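Local atomic coordinates of regulator of nonsense transcripts 2 (PDB entry 4CEM), a protein that takes part in nonsense-mediated mRNA decay as the up-frameshift factor UPF2, seen here through the first of its three MIF4G domains, probably a protein-interaction module. Residues L109-L112 and F113-Y117; V207-K210 and V211-A215; P235-N238 and L239-Y243. All coordinates share one frame; numbering follows the deposited sequence.

Contact 1 (L109-L112 and F113-Y117); sequences LCSL and FHQRY
Phe113 meets Leu109 one turn back in the last part of helix 103-116: its N donates to Leu109 O at 3.1 Å, and its ring brings an edge to the same oxygen, CD2 lying 3.4 Å from Leu109 O. The ring belongs to the tightly packed side, where it stacks with Phe120 and meets Phe77 edge-to-face. Next along the turn, His114 N binds Cys110 O at 2.9 Å, and its side chain swings away from this oxygen, CG opposite the backbone N (chi1 173°), to bond through NE2 with Asn32 O.

Leu112, Gln115 and Arg116 are partly exposed. The loose feature here is the bond from Arg116 N to Leu112 O, weak and bent to 131° at the hydrogen, as the helix gives out before Tyr117. Gln115 lays its chain alongside Ser111, with NE2 3.5 Å from Ser111 CB, and is nonetheless held, its amide bonding to Asn32 OD1.

Ser111 OG reaches Val107 O in its own helix and also Asn32 ND2. Ser111, His114 and Gln115 thus all turn polar atoms to one asparagine, implying that much of the hydrogen bonding on this face goes to joining helix 103-116 to helix 6-33.

Contact 2 (V207-K210 and V211-A215); sequences VPRK and VKSAA
Pro208, at the N-cap of helix 209-218, accepts the N-H of Lys212 in the plane of its carbonyl, Lys212 N to Pro208 O being 3.0 Å, and the i to i+4 pattern continues as Ser213 N meets Arg209 O at 2.7 Å and Ala214 N meets Lys210 O.

Among the side chains, Ser213 turns back on the backbone. Its OG, set opposite its own carbonyl carbon (chi1 -66°), folds back to donate to Arg209 O at 2.9 Å. It comes from above the carbonyl plane, 43° out of it, so that one oxygen is gripped by both the N-H and the hydroxyl of a single serine.

The stem of Lys212 runs out past the residue before the cap. Val207 CG1 rests against it at about a right angle, 3.8 Å from Lys212 CG, while Lys212 CE passes 3.6 Å from Val207 O. On another side of the turn Pro208 presents its ring to Val211, with CD 3.9 Å from Val211 CG2. Val211 and Ala214 then lean on Phe222, and Val211 also touches Leu14 of helix 6-33, so this short helix is packed from its apolar side.

Arg209 and Lys212 find partners in the last modelled residues. Arg209 NE and Lys212 NZ each form a salt bridge to Asp305, one to either carboxylate oxygen, and Arg209 NH1 bonds Asn307. Lys210 N donates a weak hydrogen bond to Asp302 OD2. The carboxylate of Asp302 beside the amino end would probably be favoured by the helix dipole, while Asp305 balances the charges of Arg209 and Lys212; together they tie the start of helix 209-218 to the residues at and beyond the end of helix 283-303.

Contact 3 (P235-N238 and L239-Y243); sequences PFQN and LLKEY
Gln237 and Lys241 meet through their side chains on one flank of helix 230-259, one turn apart. The polar contact is a hydrogen bond from Lys241 NZ to Gln237 OE1, 3.0 Å long. The donor stands above the amide, 57° out of the carbonyl plane, and the angle at the oxygen is only 97°. Gln237 starts with CG opposite the backbone N (chi1 -169°) and bends at chi2, while Lys241 bends at its own chi2, which lets the two chains meet at an oblique angle; Lys241 CD lies 4.1 Å from Gln237 CG. With an alanine in place of Lys241, Gln237 OE1 would probably lose this donor, leaving the amide freer to turn.

Backbone bonds make up the second group: the same pair is joined again by Lys241 N to Gln237 O (3.0 Å), and Leu239 N to Pro235 O, Leu240 N to Phe236 O and Glu242 N to Asn238 O repeat the pattern. Helix 230-259 is kinked at Pro235 and Phe236, whose N atoms make no bond to the turn before; the proline has no hydrogen to give. It is a long member of the all-helical MIF4G fold, a HEAT-like array of packed helices.

Apolar contacts fill the buried side. The side chain of Leu240 touches Val192, Cys196 and Ala204 of helix 189-204. Leu239 instead meets Tyr172 and Ile179 of helix 164-181.

In the fold
The three contacts come in series along the chain, each within a single stretch of chain on one helix: contact 1 on helix 103-116, contact 2 on helix 209-218 and contact 3 on helix 230-259. All belong to the MIF4G domain. Contact 1 stands apart, its centre 35 Å from that of contact 2 and 32 Å from that of contact 3. Contacts 2 and 3 lie on successive helices, with centres 19 Å apart and nearest atoms about 6 Å apart, yet they do not touch. Helix 6-33 touches both contact 1, through Asn32, and contact 2, through Leu14 and Ser11, so it bridges helices far apart in sequence.

Contact 1 (L109-L112 and F113-Y117)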
ATOM      1  N   LEU A 109      -0.216   5.317  16.216  1.00 35.27           N
ATOM      2  CA  LEU A 109       0.828   6.045  16.942  1.00 34.67           C
ATOM      3  C   LEU A 109       1.107   7.367  16.262  1.00 33.94           C
ATOM      4  O   LEU A 109       1.309   8.366  16.938  1.00 32.23           O
ATOM      5  CB  LEU A 109       2.123   5.238  17.071  1.00 34.53           C
ATOM      6  CG  LEU A 109       2.064   4.049  18.042  1.00 35.14           C
ATOM      7  CD1 LEU A 109       3.339   3.211  17.984  1.00 32.84           C
ATOM      8  CD2 LEU A 109       1.767   4.501  19.467  1.00 35.49           C
ATOM      9  N   CYS A 110       1.105   7.374  14.930  1.00 34.03           N
ATOM     10  CA  CYS A 110       1.283   8.624  14.191  1.00 34.85           C
ATOM     11  C   CYS A 110       0.176   9.647  14.512  1.00 35.14           C
ATOM     12  O   CYS A 110       0.429  10.856  14.524  1.00 34.99           O
ATOM     13  CB  CYS A 110       1.358   8.368  12.685  1.00 35.40           C
ATOM     14  SG  CYS A 110       2.887   7.587  12.108  1.00 36.59           S
ATOM     15  N   SER A 111      -1.032   9.162  14.804  1.00 34.97           N
ATOM     16  CA  SER A 111      -2.157  10.038  15.146  1.00 34.24           C
ATOM     17  C   SER A 111      -2.028  10.622  16.541  1.00 34.52           C
ATOM     18  O   SER A 111      -2.428  11.762  16.774  1.00 35.50           O
ATOM     19  CB  SER A 111      -3.493   9.299  15.017  1.00 34.88           C
ATOM     20  OG  SER A 111      -3.685   8.826  13.695  1.00 35.42           O
ATOM     21  N   LEU A 112      -1.490   9.854  17.483  1.00 35.06           N
ATOM     22  CA  LEU A 112      -1.269  10.393  18.826  1.00 34.71           C
ATOM     23  C   LEU A 112      -0.185  11.483  18.788  1.00 35.32           C
ATOM     24  O   LEU A 112      -0.312  12.512  19.446  1.00 37.81           O
ATOM     25  CB  LEU A 112      -0.897   9.291  19.818  1.00 34.43           C
ATOM     26  CG  LEU A 112      -1.912   8.176  20.095  1.00 33.07           C
ATOM     27  CD1 LEU A 112      -1.276   7.125  20.991  1.00 31.64           C
ATOM     28  CD2 LEU A 112      -3.181   8.724  20.724  1.00 31.69           C
ATOM     29  N   PHE A 113       0.866  11.262  18.006  1.00 36.05           N
ATOM     30  CA  PHE A 113       1.910  12.277  17.798  1.00 36.11           C
ATOM     31  C   PHE A 113       1.309  13.527  17.182  1.00 34.96           C
ATOM     32  O   PHE A 113       1.438  14.622  17.717  1.00 33.38           O
ATOM     33  CB  PHE A 113       3.017  11.754  16.871  1.00 36.70           C
ATOM     34  CG  PHE A 113       4.173  11.115  17.592  1.00 37.78           C
ATOM     35  CD1 PHE A 113       5.148  11.902  18.199  1.00 38.50           C
ATOM     36  CD2 PHE A 113       4.297   9.735  17.658  1.00 38.10           C
ATOM     37  CE1 PHE A 113       6.220  11.325  18.856  1.00 38.30           C
ATOM     38  CE2 PHE A 113       5.366   9.151  18.317  1.00 38.85           C
ATOM     39  CZ  PHE A 113       6.330   9.947  18.917  1.00 39.31           C
ATOM     40  N   HIS A 114       0.640  13.338  16.051  1.00 36.18           N
ATOM     41  CA  HIS A 114       0.032  14.442  15.321  1.00 36.25           C
ATOM     42  C   HIS A 114      -0.903  15.235  16.173  1.00 36.40           C
ATOM     43  O   HIS A 114      -0.889  16.452  16.117  1.00 36.83           O
ATOM     44  CB  HIS A 114      -0.710  13.918  14.105  1.00 36.49           C
ATOM     45  CG  HIS A 114      -1.500  14.976  13.376  1.00 37.08           C
ATOM     46  ND1 HIS A 114      -0.916  16.025  12.775  1.00 36.51           N
ATOM     47  CD2 HIS A 114      -2.873  15.112  13.166  1.00 36.30           C
ATOM     48  CE1 HIS A 114      -1.864  16.796  12.211  1.00 38.13           C
ATOM     49  NE2 HIS A 114      -3.062  16.231  12.454  1.00 37.72           N
ATOM     50  N   GLN A 115      -1.713  14.555  16.984  1.00 37.48           N
ATOM     51  CA  GLN A 115      -2.716  15.231  17.813  1.00 38.00           C
ATOM     52  C   GLN A 115      -2.097  15.976  18.997  1.00 37.86           C
ATOM     53  O   GLN A 115      -2.719  16.888  19.549  1.00 39.36           O
ATOM     54  CB  GLN A 115      -3.792  14.249  18.301  1.00 38.00           C
ATOM     55  CG  GLN A 115      -4.760  13.799  17.212  1.00 39.65           C
ATOM     56  CD  GLN A 115      -5.513  12.520  17.566  1.00 40.71           C
ATOM     57  OE1 GLN A 115      -5.977  12.352  18.691  1.00 42.35           O
ATOM     58  NE2 GLN A 115      -5.648  11.623  16.600  1.00 40.83           N
ATOM     59  N   ARG A 116      -0.887  15.595  19.390  1.00 37.31           N
ATOM     60  CA  ARG A 116      -0.212  16.264  20.495  1.00 38.32           C
ATOM     61  C   ARG A 116       0.788  17.336  20.042  1.00 37.21           C
ATOM     62  O   ARG A 116       0.891  18.369  20.694  1.00 34.50           O
ATOM     63  CB  ARG A 116       0.490  15.245  21.385  1.00 39.46           C
ATOM     64  CG  ARG A 116       0.963  15.828  22.705  1.00 40.46           C
ATOM     65  CD  ARG A 116       1.259  14.737  23.715  1.00 42.13           C
ATOM     66  NE  ARG A 116       0.052  14.249  24.380  1.00 42.42           N
ATOM     67  CZ  ARG A 116       0.047  13.325  25.341  1.00 44.61           C
ATOM     68  NH1 ARG A 116       1.184  12.768  25.760  1.00 45.69           N
ATOM     69  NH2 ARG A 116      -1.100  12.949  25.891  1.00 45.75           N
ATOM     70  N   TYR A 117       1.488  17.087  18.931  1.00 36.99           N
ATOM     71  CA  TYR A 117       2.613  17.919  18.482  1.00 38.91           C
ATOM     72  C   TYR A 117       2.471  18.490  17.064  1.00 38.36           C
ATOM     73  O   TYR A 117       2.476  17.747  16.081  1.00 38.13           O
ATOM     74  CB  TYR A 117       3.902  17.097  18.524  1.00 40.84           C
ATOM     75  CG  TYR A 117       4.171  16.437  19.855  1.00 42.92           C
ATOM     76  CD1 TYR A 117       4.737  17.152  20.907  1.00 43.69           C
ATOM     77  CD2 TYR A 117       3.888  15.094  20.058  1.00 42.60           C
ATOM     78  CE1 TYR A 117       5.000  16.549  22.125  1.00 43.49           C
ATOM     79  CE2 TYR A 117       4.150  14.487  21.275  1.00 42.93           C
ATOM     80  CZ  TYR A 117       4.703  15.221  22.300  1.00 42.26           C
ATOM     81  OH  TYR A 117       4.959  14.627  23.504  1.00 43.14           O
TER

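Contact 2 (V207-K210 and V211-A215)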
ATOM      1  N   VAL A 207     -13.844   0.552  -7.207  1.00 36.17           N
ATOM      2  CA  VAL A 207     -14.919  -0.311  -6.756  1.00 35.10           C
ATOM      3  C   VAL A 207     -14.753  -1.629  -7.503  1.00 35.58           C
ATOM      4  O   VAL A 207     -15.248  -1.765  -8.616  1.00 36.98           O
ATOM      5  CB  VAL A 207     -16.309   0.284  -7.042  1.00 33.95           C
ATOM      6  CG1 VAL A 207     -17.390  -0.588  -6.408  1.00 33.01           C
ATOM      7  CG2 VAL A 207     -16.396   1.710  -6.520  1.00 31.99           C
ATOM      8  N   PRO A 208     -14.031  -2.593  -6.905  1.00 35.97           N
ATOM      9  CA  PRO A 208     -13.709  -3.860  -7.575  1.00 36.61           C
ATOM     10  C   PRO A 208     -14.915  -4.692  -7.999  1.00 38.89           C
ATOM     11  O   PRO A 208     -16.009  -4.558  -7.438  1.00 35.12           O
ATOM     12  CB  PRO A 208     -12.931  -4.640  -6.512  1.00 36.11           C
ATOM     13  CG  PRO A 208     -12.431  -3.620  -5.555  1.00 35.60           C
ATOM     14  CD  PRO A 208     -13.437  -2.514  -5.559  1.00 35.63           C
ATOM     15  N   ARG A 209     -14.679  -5.584  -8.957  1.00 43.74           N
ATOM     16  CA  ARG A 209     -15.712  -6.482  -9.465  1.00 45.10           C
ATOM     17  C   ARG A 209     -16.285  -7.381  -8.367  1.00 45.96           C
ATOM     18  O   ARG A 209     -17.496  -7.575  -8.315  1.00 48.37           O
ATOM     19  CB  ARG A 209     -15.164  -7.321 -10.620  1.00 48.22           C
ATOM     20  CG  ARG A 209     -16.225  -8.084 -11.412  1.00 51.16           C
ATOM     21  CD  ARG A 209     -15.786  -8.375 -12.849  1.00 50.66           C
ATOM     22  NE  ARG A 209     -15.576  -7.146 -13.627  1.00 51.53           N
ATOM     23  CZ  ARG A 209     -15.231  -7.109 -14.917  1.00 50.59           C
ATOM     24  NH1 ARG A 209     -15.053  -8.231 -15.604  1.00 50.45           N
ATOM     25  NH2 ARG A 209     -15.063  -5.939 -15.524  1.00 48.95           N
ATOM     26  N   LYS A 210     -15.434  -7.911  -7.486  1.00 46.50           N
ATOM     27  CA  LYS A 210     -15.915  -8.722  -6.354  1.00 47.60           C
ATOM     28  C   LYS A 210     -16.944  -7.959  -5.512  1.00 45.43           C
ATOM     29  O   LYS A 210     -17.992  -8.500  -5.153  1.00 46.51           O
ATOM     30  CB  LYS A 210     -14.771  -9.145  -5.424  1.00 51.84           C
ATOM     31  CG  LYS A 210     -13.719 -10.051  -6.040  1.00 56.23           C
ATOM     32  CD  LYS A 210     -12.970 -10.839  -4.967  1.00 58.92           C
ATOM     33  CE  LYS A 210     -11.916 -11.755  -5.576  1.00 60.85           C
ATOM     34  NZ  LYS A 210     -11.559 -12.890  -4.675  1.00 61.67           N
ATOM     35  N   VAL A 211     -16.629  -6.710  -5.182  1.00 40.84           N
ATOM     36  CA  VAL A 211     -17.515  -5.897  -4.354  1.00 39.44           C
ATOM     37  C   VAL A 211     -18.824  -5.649  -5.088  1.00 40.31           C
ATOM     38  O   VAL A 211     -19.905  -5.796  -4.507  1.00 42.00           O
ATOM     39  CB  VAL A 211     -16.884  -4.535  -3.978  1.00 39.17           C
ATOM     40  CG1 VAL A 211     -17.893  -3.657  -3.242  1.00 37.10           C
ATOM     41  CG2 VAL A 211     -15.613  -4.728  -3.151  1.00 35.68           C
ATOM     42  N   LYS A 212     -18.728  -5.285  -6.369  1.00 38.93           N
ATOM     43  CA  LYS A 212     -19.921  -5.050  -7.169  1.00 37.90           C
ATOM     44  C   LYS A 212     -20.768  -6.304  -7.201  1.00 37.70           C
ATOM     45  O   LYS A 212     -21.968  -6.267  -6.919  1.00 37.22           O
ATOM     46  CB  LYS A 212     -19.557  -4.624  -8.585  1.00 38.34           C
ATOM     47  CG  LYS A 212     -19.040  -3.200  -8.680  1.00 38.44           C
ATOM     48  CD  LYS A 212     -19.031  -2.752 -10.127  1.00 39.63           C
ATOM     49  CE  LYS A 212     -18.422  -1.372 -10.308  1.00 40.02           C
ATOM     50  NZ  LYS A 212     -18.563  -0.935 -11.726  1.00 38.93           N
ATOM     51  N   SER A 213     -20.120  -7.416  -7.523  1.00 37.43           N
ATOM     52  CA  SER A 213     -20.790  -8.701  -7.587  1.00 37.81           C
ATOM     53  C   SER A 213     -21.419  -9.103  -6.252  1.00 38.14           C
ATOM     54  O   SER A 213     -22.549  -9.584  -6.213  1.00 38.96           O
ATOM     55  CB  SER A 213     -19.805  -9.768  -8.048  1.00 38.12           C
ATOM     56  OG  SER A 213     -19.412  -9.513  -9.383  1.00 38.88           O
ATOM     57  N   ALA A 214     -20.698  -8.902  -5.159  1.00 37.29           N
ATOM     58  CA  ALA A 214     -21.222  -9.278  -3.853  1.00 36.04           C
ATOM     59  C   ALA A 214     -22.436  -8.422  -3.528  1.00 35.34           C
ATOM     60  O   ALA A 214     -23.413  -8.911  -2.966  1.00 35.36           O
ATOM     61  CB  ALA A 214     -20.152  -9.131  -2.779  1.00 35.23           C
ATOM     62  N   ALA A 215     -22.376  -7.146  -3.898  1.00 35.35           N
ATOM     63  CA  ALA A 215     -23.433  -6.196  -3.543  1.00 34.63           C
ATOM     64  C   ALA A 215     -24.742  -6.571  -4.220  1.00 34.31           C
ATOM     65  O   ALA A 215     -25.778  -6.631  -3.573  1.00 34.35           O
ATOM     66  CB  ALA A 215     -23.029  -4.777  -3.917  1.00 33.91           C
TER

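Contact 3 (P235-N238 and L239-Y243)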
ATOM      1  N   PRO A 235      -6.884  11.213 -11.315  1.00 42.29           N
ATOM      2  CA  PRO A 235      -5.492  10.971 -11.723  1.00 42.72           C
ATOM      3  C   PRO A 235      -4.974   9.604 -11.292  1.00 43.54           C
ATOM      4  O   PRO A 235      -4.329   8.911 -12.080  1.00 47.15           O
ATOM      5  CB  PRO A 235      -4.713  12.071 -11.006  1.00 42.00           C
ATOM      6  CG  PRO A 235      -5.704  13.155 -10.775  1.00 42.09           C
ATOM      7  CD  PRO A 235      -7.021  12.468 -10.555  1.00 42.20           C
ATOM      8  N   PHE A 236      -5.282   9.211 -10.063  1.00 42.32           N
ATOM      9  CA  PHE A 236      -4.841   7.915  -9.550  1.00 42.55           C
ATOM     10  C   PHE A 236      -5.459   6.771 -10.344  1.00 43.61           C
ATOM     11  O   PHE A 236      -4.774   5.795 -10.658  1.00 42.24           O
ATOM     12  CB  PHE A 236      -5.146   7.782  -8.050  1.00 41.67           C
ATOM     13  CG  PHE A 236      -4.430   8.799  -7.206  1.00 40.57           C
ATOM     14  CD1 PHE A 236      -3.145   8.563  -6.757  1.00 40.90           C
ATOM     15  CD2 PHE A 236      -5.029  10.007  -6.902  1.00 42.09           C
ATOM     16  CE1 PHE A 236      -2.472   9.507  -6.001  1.00 41.61           C
ATOM     17  CE2 PHE A 236      -4.366  10.964  -6.157  1.00 42.82           C
ATOM     18  CZ  PHE A 236      -3.082  10.711  -5.703  1.00 42.79           C
ATOM     19  N   GLN A 237      -6.738   6.894 -10.692  1.00 45.91           N
ATOM     20  CA  GLN A 237      -7.383   5.854 -11.490  1.00 48.32           C
ATOM     21  C   GLN A 237      -6.744   5.754 -12.870  1.00 46.89           C
ATOM     22  O   GLN A 237      -6.455   4.654 -13.343  1.00 46.31           O
ATOM     23  CB  GLN A 237      -8.897   6.061 -11.607  1.00 50.79           C
ATOM     24  CG  GLN A 237      -9.607   4.845 -12.213  1.00 53.91           C
ATOM     25  CD  GLN A 237     -10.937   4.515 -11.553  1.00 57.61           C
ATOM     26  OE1 GLN A 237     -11.349   3.250 -11.648  1.00 61.12           O
ATOM     27  NE2 GLN A 237     -11.589   5.383 -10.967  1.00 58.40           N
ATOM     28  N   ASN A 238      -6.489   6.898 -13.497  1.00 46.87           N
ATOM     29  CA  ASN A 238      -5.788   6.914 -14.790  1.00 49.54           C
ATOM     30  C   ASN A 238      -4.452   6.160 -14.760  1.00 49.23           C
ATOM     31  O   ASN A 238      -4.196   5.314 -15.624  1.00 48.97           O
ATOM     32  CB  ASN A 238      -5.557   8.346 -15.280  1.00 50.56           C
ATOM     33  CG  ASN A 238      -6.851   9.120 -15.470  1.00 51.00           C
ATOM     34  OD1 ASN A 238      -7.939   8.538 -15.576  1.00 49.91           O
ATOM     35  ND2 ASN A 238      -6.738  10.443 -15.508  1.00 51.60           N
ATOM     36  N   LEU A 239      -3.618   6.450 -13.764  1.00 50.44           N
ATOM     37  CA  LEU A 239      -2.324   5.762 -13.623  1.00 52.04           C
ATOM     38  C   LEU A 239      -2.512   4.252 -13.530  1.00 51.89           C
ATOM     39  O   LEU A 239      -1.826   3.487 -14.212  1.00 51.90           O
ATOM     40  CB  LEU A 239      -1.556   6.262 -12.395  1.00 53.08           C
ATOM     41  CG  LEU A 239      -1.010   7.691 -12.442  1.00 56.96           C
ATOM     42  CD1 LEU A 239      -0.202   7.973 -11.182  1.00 57.84           C
ATOM     43  CD2 LEU A 239      -0.166   7.944 -13.689  1.00 57.75           C
ATOM     44  N   LEU A 240      -3.456   3.827 -12.700  1.00 51.25           N
ATOM     45  CA  LEU A 240      -3.690   2.402 -12.491  1.00 52.56           C
ATOM     46  C   LEU A 240      -4.130   1.683 -13.771  1.00 52.52           C
ATOM     47  O   LEU A 240      -3.667   0.578 -14.043  1.00 52.54           O
ATOM     48  CB  LEU A 240      -4.707   2.189 -11.367  1.00 51.67           C
ATOM     49  CG  LEU A 240      -4.198   2.629  -9.990  1.00 51.52           C
ATOM     50  CD1 LEU A 240      -5.357   2.789  -9.019  1.00 50.42           C
ATOM     51  CD2 LEU A 240      -3.171   1.641  -9.452  1.00 49.02           C
ATOM     52  N   LYS A 241      -5.008   2.309 -14.553  1.00 54.83           N
ATOM     53  CA  LYS A 241      -5.469   1.722 -15.824  1.00 58.77           C
ATOM     54  C   LYS A 241      -4.344   1.652 -16.834  1.00 58.33           C
ATOM     55  O   LYS A 241      -4.173   0.655 -17.533  1.00 58.17           O
ATOM     56  CB  LYS A 241      -6.647   2.514 -16.411  1.00 61.72           C
ATOM     57  CG  LYS A 241      -8.002   1.865 -16.147  1.00 66.50           C
ATOM     58  CD  LYS A 241      -9.072   2.866 -15.730  1.00 69.21           C
ATOM     59  CE  LYS A 241     -10.356   2.160 -15.312  1.00 70.99           C
ATOM     60  NZ  LYS A 241     -11.320   3.102 -14.681  1.00 75.15           N
ATOM     61  N   GLU A 242      -3.580   2.733 -16.895  1.00 60.76           N
ATOM     62  CA  GLU A 242      -2.412   2.826 -17.749  1.00 61.13           C
ATOM     63  C   GLU A 242      -1.381   1.762 -17.373  1.00 59.73           C
ATOM     64  O   GLU A 242      -0.787   1.134 -18.249  1.00 61.42           O
ATOM     65  CB  GLU A 242      -1.822   4.219 -17.608  1.00 63.00           C
ATOM     66  CG  GLU A 242      -0.800   4.598 -18.645  1.00 65.31           C
ATOM     67  CD  GLU A 242      -0.140   5.907 -18.283  1.00 70.44           C
ATOM     68  OE1 GLU A 242      -0.862   6.819 -17.819  1.00 72.34           O
ATOM     69  OE2 GLU A 242       1.093   6.019 -18.441  1.00 75.24           O
ATOM     70  N   TYR A 243      -1.172   1.557 -16.076  1.00 57.78           N
ATOM     71  CA  TYR A 243      -0.328   0.458 -15.608  1.00 57.56           C
ATOM     72  C   TYR A 243      -0.934  -0.864 -16.036  1.00 58.67           C
ATOM     73  O   TYR A 243      -0.247  -1.734 -16.561  1.00 62.93           O
ATOM     74  CB  TYR A 243      -0.197   0.466 -14.089  1.00 55.76           C
ATOM     75  CG  TYR A 243       0.742  -0.593 -13.555  1.00 55.69           C
ATOM     76  CD1 TYR A 243       2.099  -0.324 -13.382  1.00 57.67           C
ATOM     77  CD2 TYR A 243       0.279  -1.857 -13.213  1.00 55.90           C
ATOM     78  CE1 TYR A 243       2.965  -1.287 -12.890  1.00 57.95           C
ATOM     79  CE2 TYR A 243       1.135  -2.828 -12.716  1.00 57.01           C
ATOM     80  CZ  TYR A 243       2.479  -2.541 -12.556  1.00 57.70           C
ATOM     81  OH  TYR A 243       3.340  -3.501 -12.067  1.00 54.65           O
TER